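Local coordinates for protein involved in catabolism of external DNA (Legionella pneumophila subsp. pneumophila, PDB 2OO3) that probably methylates N6 of an adenine in 23S ribosomal RNA, with S-adenosyl-L-methionine as methyl donor, at residues H10-F14 and E61-I66; V17-I21 and V256-L260. The contacts are given in a common frame with arbitrary orientation. Numbering follows the deposited sequence.

Contact 1 of 2, residues H10-F14 and E61-I66; sequences HAGNF and EYKEGI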
loop_
_atom_site.group_PDB
_atom_site.type_symbol
_atom_site.label_atom_id
_atom_site.label_comp_id
_atom_site.label_asym_id
_atom_site.label_seq_id
_atom_site.Cartn_x
_atom_site.Cartn_y
_atom_site.Cartn_z
ATOM N N HIS A 10 -9.251 -1.164 11.466
ATOM C CA HIS A 10 -7.840 -1.525 11.841
ATOM C C HIS A 10 -6.810 -0.451 11.473
ATOM O O HIS A 10 -5.667 -0.802 11.204
ATOM C CB HIS A 10 -7.399 -2.814 11.118
ATOM C CG HIS A 10 -8.468 -3.852 10.980
ATOM N ND1 HIS A 10 -8.724 -4.789 11.958
ATOM C CD2 HIS A 10 -9.340 -4.107 9.973
ATOM C CE1 HIS A 10 -9.717 -5.572 11.564
ATOM N NE2 HIS A 10 -10.114 -5.176 10.365
ATOM N N ALA A 11 -7.197 0.824 11.422
ATOM C CA ALA A 11 -6.306 1.879 10.890
ATOM C C ALA A 11 -5.000 1.995 11.659
ATOM O O ALA A 11 -4.987 2.109 12.890
ATOM C CB ALA A 11 -7.006 3.241 10.885
ATOM N N GLY A 12 -3.900 1.999 10.934
ATOM C CA GLY A 12 -2.604 2.163 11.571
ATOM C C GLY A 12 -2.062 0.889 12.191
ATOM O O GLY A 12 -1.075 0.958 12.935
ATOM N N ASN A 13 -2.683 -0.270 11.893
ATOM C CA ASN A 13 -2.121 -1.563 12.351
ATOM C C ASN A 13 -0.785 -1.877 11.632
ATOM O O ASN A 13 -0.341 -1.095 10.762
ATOM C CB ASN A 13 -3.146 -2.723 12.257
ATOM C CG ASN A 13 -3.444 -3.157 10.811
ATOM O OD1 ASN A 13 -3.037 -2.512 9.867
ATOM N ND2 ASN A 13 -4.162 -4.277 10.650
ATOM N N PHE A 14 -0.135 -2.991 11.994
ATOM C CA PHE A 14 1.177 -3.299 11.436
ATOM C C PHE A 14 1.146 -3.396 9.910
ATOM O O PHE A 14 2.135 -3.041 9.234
ATOM C CB PHE A 14 1.770 -4.584 12.078
ATOM C CG PHE A 14 1.220 -5.857 11.496
ATOM C CD1 PHE A 14 1.913 -6.525 10.511
ATOM C CD2 PHE A 14 -0.017 -6.344 11.891
ATOM C CE1 PHE A 14 1.422 -7.704 9.953
ATOM C CE2 PHE A 14 -0.526 -7.536 11.336
ATOM C CZ PHE A 14 0.192 -8.199 10.363
ATOM N N GLU A 61 -5.911 -0.934 17.427
ATOM C CA GLU A 61 -4.867 -1.716 16.765
ATOM C C GLU A 61 -3.642 -0.861 16.421
ATOM O O GLU A 61 -2.529 -1.369 16.329
ATOM C CB GLU A 61 -5.398 -2.451 15.526
ATOM C CG GLU A 61 -6.145 -3.730 15.898
ATOM C CD GLU A 61 -6.281 -4.748 14.767
ATOM O OE1 GLU A 61 -7.345 -5.417 14.733
ATOM O OE2 GLU A 61 -5.337 -4.915 13.941
ATOM N N TYR A 62 -3.849 0.442 16.272
ATOM C CA TYR A 62 -2.742 1.345 15.991
ATOM C C TYR A 62 -1.651 1.340 17.060
ATOM O O TYR A 62 -0.489 1.605 16.757
ATOM C CB TYR A 62 -3.248 2.765 15.740
ATOM C CG TYR A 62 -3.584 3.540 16.977
ATOM C CD1 TYR A 62 -2.636 4.343 17.586
ATOM C CD2 TYR A 62 -4.863 3.479 17.529
ATOM C CE1 TYR A 62 -2.935 5.073 18.733
ATOM C CE2 TYR A 62 -5.175 4.209 18.687
ATOM C CZ TYR A 62 -4.209 5.003 19.267
ATOM O OH TYR A 62 -4.509 5.728 20.409
ATOM N N LYS A 63 -2.019 1.060 18.311
ATOM C CA LYS A 63 -1.028 0.938 19.403
ATOM C C LYS A 63 0.102 -0.059 19.145
ATOM O O LYS A 63 1.191 0.068 19.722
ATOM C CB LYS A 63 -1.732 0.581 20.697
ATOM C CG LYS A 63 -2.696 1.659 21.111
ATOM C CD LYS A 63 -3.468 1.253 22.330
ATOM C CE LYS A 63 -2.677 1.477 23.571
ATOM N NZ LYS A 63 -3.470 0.809 24.626
ATOM N N GLU A 64 -0.165 -1.032 18.273
ATOM C CA GLU A 64 0.815 -2.054 17.906
ATOM C C GLU A 64 1.325 -1.951 16.491
ATOM O O GLU A 64 2.046 -2.847 16.018
ATOM C CB GLU A 64 0.206 -3.424 18.083
ATOM C CG GLU A 64 0.044 -3.757 19.542
ATOM C CD GLU A 64 -0.508 -5.142 19.733
ATOM O OE1 GLU A 64 -1.265 -5.620 18.828
ATOM O OE2 GLU A 64 -0.177 -5.734 20.787
ATOM N N GLY A 65 0.935 -0.886 15.792
ATOM C CA GLY A 65 1.396 -0.704 14.442
ATOM C C GLY A 65 2.151 0.584 14.432
ATOM O O GLY A 65 3.306 0.625 14.825
ATOM N N ILE A 66 1.486 1.641 13.974
ATOM C CA ILE A 66 2.088 2.949 13.917
ATOM C C ILE A 66 2.605 3.479 15.280
ATOM O O ILE A 66 3.633 4.147 15.322
ATOM C CB ILE A 66 1.160 4.003 13.244
ATOM C CG1 ILE A 66 1.858 5.367 13.094
ATOM C CG2 ILE A 66 -0.139 4.204 14.019
ATOM C CD1 ILE A 66 3.224 5.304 12.390
HETATM O O HOH W 1 -6.508 1.378 15.227
HETATM O O HOH W 2 -1.159 -3.971 14.471
#
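Residues 10-14 enter helix 14-30 through a type II beta turn from His10 to Asn13, closed by Asn13 N bonding His10 O at 3.1 Å, while 61-66 make a 3-10 turn and then run into helix 66-71. The backbones come very close: the CA atoms of Phe14 and Gly65 are 4.0 Å apart, those of Gly12 and Tyr62 4.5 Å. At the centre, Gly12 O accepts a hydrogen bond from Ile66 N (2.8 Å), and CA-H...O contacts from Tyr62 CA (3.5 Å) and Gly65 CA (3.3 Å) converge on the same oxygen. Both glycines are needed here. A CB on Gly12, with its positive phi, would jam against the preceding carbonyl, and one on Gly65 would clash with Gly12 O and the backbone of Asn13 and Phe14. Two waters bridge the backbones: water 1 accepts from Tyr62 N (3.0 Å) and donates to Ala11 O (2.9 Å), water 2 accepts from Phe14 N (2.9 Å) and donates weakly to Glu61 O (3.5 Å).

At the more exposed margin, the long Glu61 side chain reaches across so that OE1 accepts a hydrogen bond from His10 ND1 (3.2 Å), nearly in the plane of the imidazole. Ile66 turns its apolar end away, onto Tyr83 and Ile87 of helix 81-90. Asn13, short and polar, uses OD1 to bond Asp16 N, and Asp16 OD2 in return receives Gly12 N. The contact thus joins two helix entrances, with Asn13 as the classic N-cap of helix 14-30, close to the predicted S-adenosyl-L-methionine site.

Contact 2 of 2, residues V17-I21 and V256-L260; sequences VIKHI and VLETL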
loop_
_atom_site.group_PDB
_atom_site.type_symbol
_atom_site.label_atom_id
_atom_site.label_comp_id
_atom_site.label_asym_id
_atom_site.label_seq_id
_atom_site.Cartn_x
_atom_site.Cartn_y
_atom_site.Cartn_z
ATOM N N VAL A 17 1.245 -0.033 8.337
ATOM C CA VAL A 17 2.573 0.550 8.420
ATOM C C VAL A 17 3.445 0.084 7.251
ATOM O O VAL A 17 4.006 0.918 6.497
ATOM C CB VAL A 17 3.265 0.240 9.777
ATOM C CG1 VAL A 17 4.744 0.722 9.744
ATOM C CG2 VAL A 17 2.513 0.924 10.906
ATOM N N ILE A 18 3.544 -1.240 7.060
ATOM C CA ILE A 18 4.389 -1.711 5.967
ATOM C C ILE A 18 3.838 -1.335 4.582
ATOM O O ILE A 18 4.589 -0.946 3.666
ATOM C CB ILE A 18 4.763 -3.212 6.055
ATOM C CG1 ILE A 18 5.667 -3.610 4.854
ATOM C CG2 ILE A 18 3.534 -4.097 6.044
ATOM C CD1 ILE A 18 7.039 -2.818 4.750
ATOM N N LYS A 19 2.531 -1.415 4.419
ATOM C CA LYS A 19 1.923 -1.037 3.138
ATOM C C LYS A 19 2.163 0.451 2.797
ATOM O O LYS A 19 2.493 0.812 1.646
ATOM C CB LYS A 19 0.439 -1.445 3.152
ATOM C CG LYS A 19 -0.547 -0.478 2.612
ATOM C CD LYS A 19 -2.029 -0.930 2.785
ATOM C CE LYS A 19 -2.283 -1.795 4.019
ATOM N NZ LYS A 19 -3.740 -2.076 4.186
ATOM N N HIS A 20 2.009 1.323 3.786
ATOM C CA HIS A 20 2.129 2.757 3.520
ATOM C C HIS A 20 3.574 3.225 3.358
ATOM O O HIS A 20 3.840 4.091 2.552
ATOM C CB HIS A 20 1.389 3.569 4.578
ATOM C CG HIS A 20 -0.108 3.428 4.494
ATOM N ND1 HIS A 20 -0.928 3.544 5.597
ATOM C CD2 HIS A 20 -0.932 3.205 3.435
ATOM C CE1 HIS A 20 -2.190 3.406 5.225
ATOM N NE2 HIS A 20 -2.220 3.190 3.921
ATOM N N ILE A 21 4.511 2.629 4.094
ATOM C CA ILE A 21 5.910 2.962 3.876
ATOM C C ILE A 21 6.298 2.516 2.479
ATOM O O ILE A 21 6.994 3.269 1.763
ATOM C CB ILE A 21 6.848 2.284 4.918
ATOM C CG1 ILE A 21 6.484 2.798 6.314
ATOM C CG2 ILE A 21 8.330 2.563 4.565
ATOM C CD1 ILE A 21 7.184 2.037 7.472
ATOM N N VAL A 256 13.874 -1.329 5.581
ATOM C CA VAL A 256 12.616 -0.980 6.229
ATOM C C VAL A 256 12.120 -2.188 7.050
ATOM O O VAL A 256 11.804 -2.060 8.236
ATOM C CB VAL A 256 11.539 -0.565 5.198
ATOM C CG1 VAL A 256 10.104 -0.513 5.861
ATOM C CG2 VAL A 256 11.897 0.804 4.548
ATOM N N LEU A 257 12.036 -3.349 6.401
ATOM C CA LEU A 257 11.515 -4.562 7.049
ATOM C C LEU A 257 12.352 -4.974 8.255
ATOM O O LEU A 257 11.789 -5.347 9.285
ATOM C CB LEU A 257 11.413 -5.729 6.057
ATOM C CG LEU A 257 10.392 -5.557 4.919
ATOM C CD1 LEU A 257 10.637 -6.581 3.788
ATOM C CD2 LEU A 257 8.962 -5.698 5.461
ATOM N N GLU A 258 13.684 -4.899 8.147
ATOM C CA GLU A 258 14.537 -5.170 9.315
ATOM C C GLU A 258 14.189 -4.249 10.457
ATOM O O GLU A 258 14.065 -4.699 11.597
ATOM C CB GLU A 258 16.018 -4.949 9.028
ATOM C CG GLU A 258 16.651 -5.812 7.971
ATOM C CD GLU A 258 18.162 -5.573 7.964
ATOM O OE1 GLU A 258 18.839 -6.001 7.004
ATOM O OE2 GLU A 258 18.655 -4.947 8.953
ATOM N N THR A 259 14.075 -2.945 10.171
ATOM C CA THR A 259 13.676 -1.979 11.206
ATOM C C THR A 259 12.325 -2.327 11.854
ATOM O O THR A 259 12.194 -2.314 13.088
ATOM C CB THR A 259 13.661 -0.519 10.669
ATOM O OG1 THR A 259 14.942 -0.230 10.116
ATOM C CG2 THR A 259 13.403 0.460 11.761
ATOM N N LEU A 260 11.324 -2.631 11.036
ATOM C CA LEU A 260 9.989 -2.960 11.573
ATOM C C LEU A 260 9.964 -4.198 12.514
ATOM O O LEU A 260 9.209 -4.244 13.504
ATOM C CB LEU A 260 8.981 -3.112 10.420
ATOM C CG LEU A 260 8.725 -1.800 9.654
ATOM C CD1 LEU A 260 7.703 -2.074 8.573
ATOM C CD2 LEU A 260 8.209 -0.695 10.638
#
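Every direct contact between these segments is apolar. Ile18 and Leu260 each meet three residues: Ile18 CD1 lies 3.5 Å from Leu257 CD2 and 4.0 Å from both Val256 CG1 and Leu260 CD1, and Leu260 also meets Val17 (CD2 to CG1, 3.8 Å) and Ile21 (CD1 to CD1, 4.3 Å). Ile21 CG2 meets Val256 CG1 at 3.8 Å. The segment axes, roughly antiparallel (153°), come no nearer than 11.3 Å, a gap that branched isoleucine and leucine can fill. Ile18 and Leu257 also touch Leu225 and Ile223 of strand 220-226, so both helices pack on the mixed sheet of this Rossmann-like methyltransferase.

The polar residues face other ways. Lys19 forms salt bridges with Asp166 and Asp16 and a cation-pi contact with Trp197; His20, predicted to bind S-adenosyl-L-methionine, is hydrogen-bonded through ND1 to Tyr99 OH. Glu258 salt-bridges Lys254 of its own helix.

In 17-21, Val17, Ile18 and Ile21 form an aliphatic face packed on 256-260 by shape and hydrophobic burial, while Lys19 reaches Asp166, the predicted proton acceptor.

How the contacts relate
Both contacts draw on the same N-terminal helix: contact 1 fixes its entrance, and contact 2 buries one side of its first turns, their centres about 12 Å apart. Val17 joins them physically, since its CG2 packs 3.3 Å from Ile66 N and 3.6 Å from Gly65 C while its other methyl, CG1, faces Leu260. The first modelled residues and the helix after them are thereby tied to a loop early in the sequence and to a helix near its end. Between side chains, Asn13 is about 9 Å and Ile18 about 10 Å from Asp166. His20, predicted to bind S-adenosyl-L-methionine, lies in contact 2, and Gly12 of contact 1 is about 6 Å from its side chain.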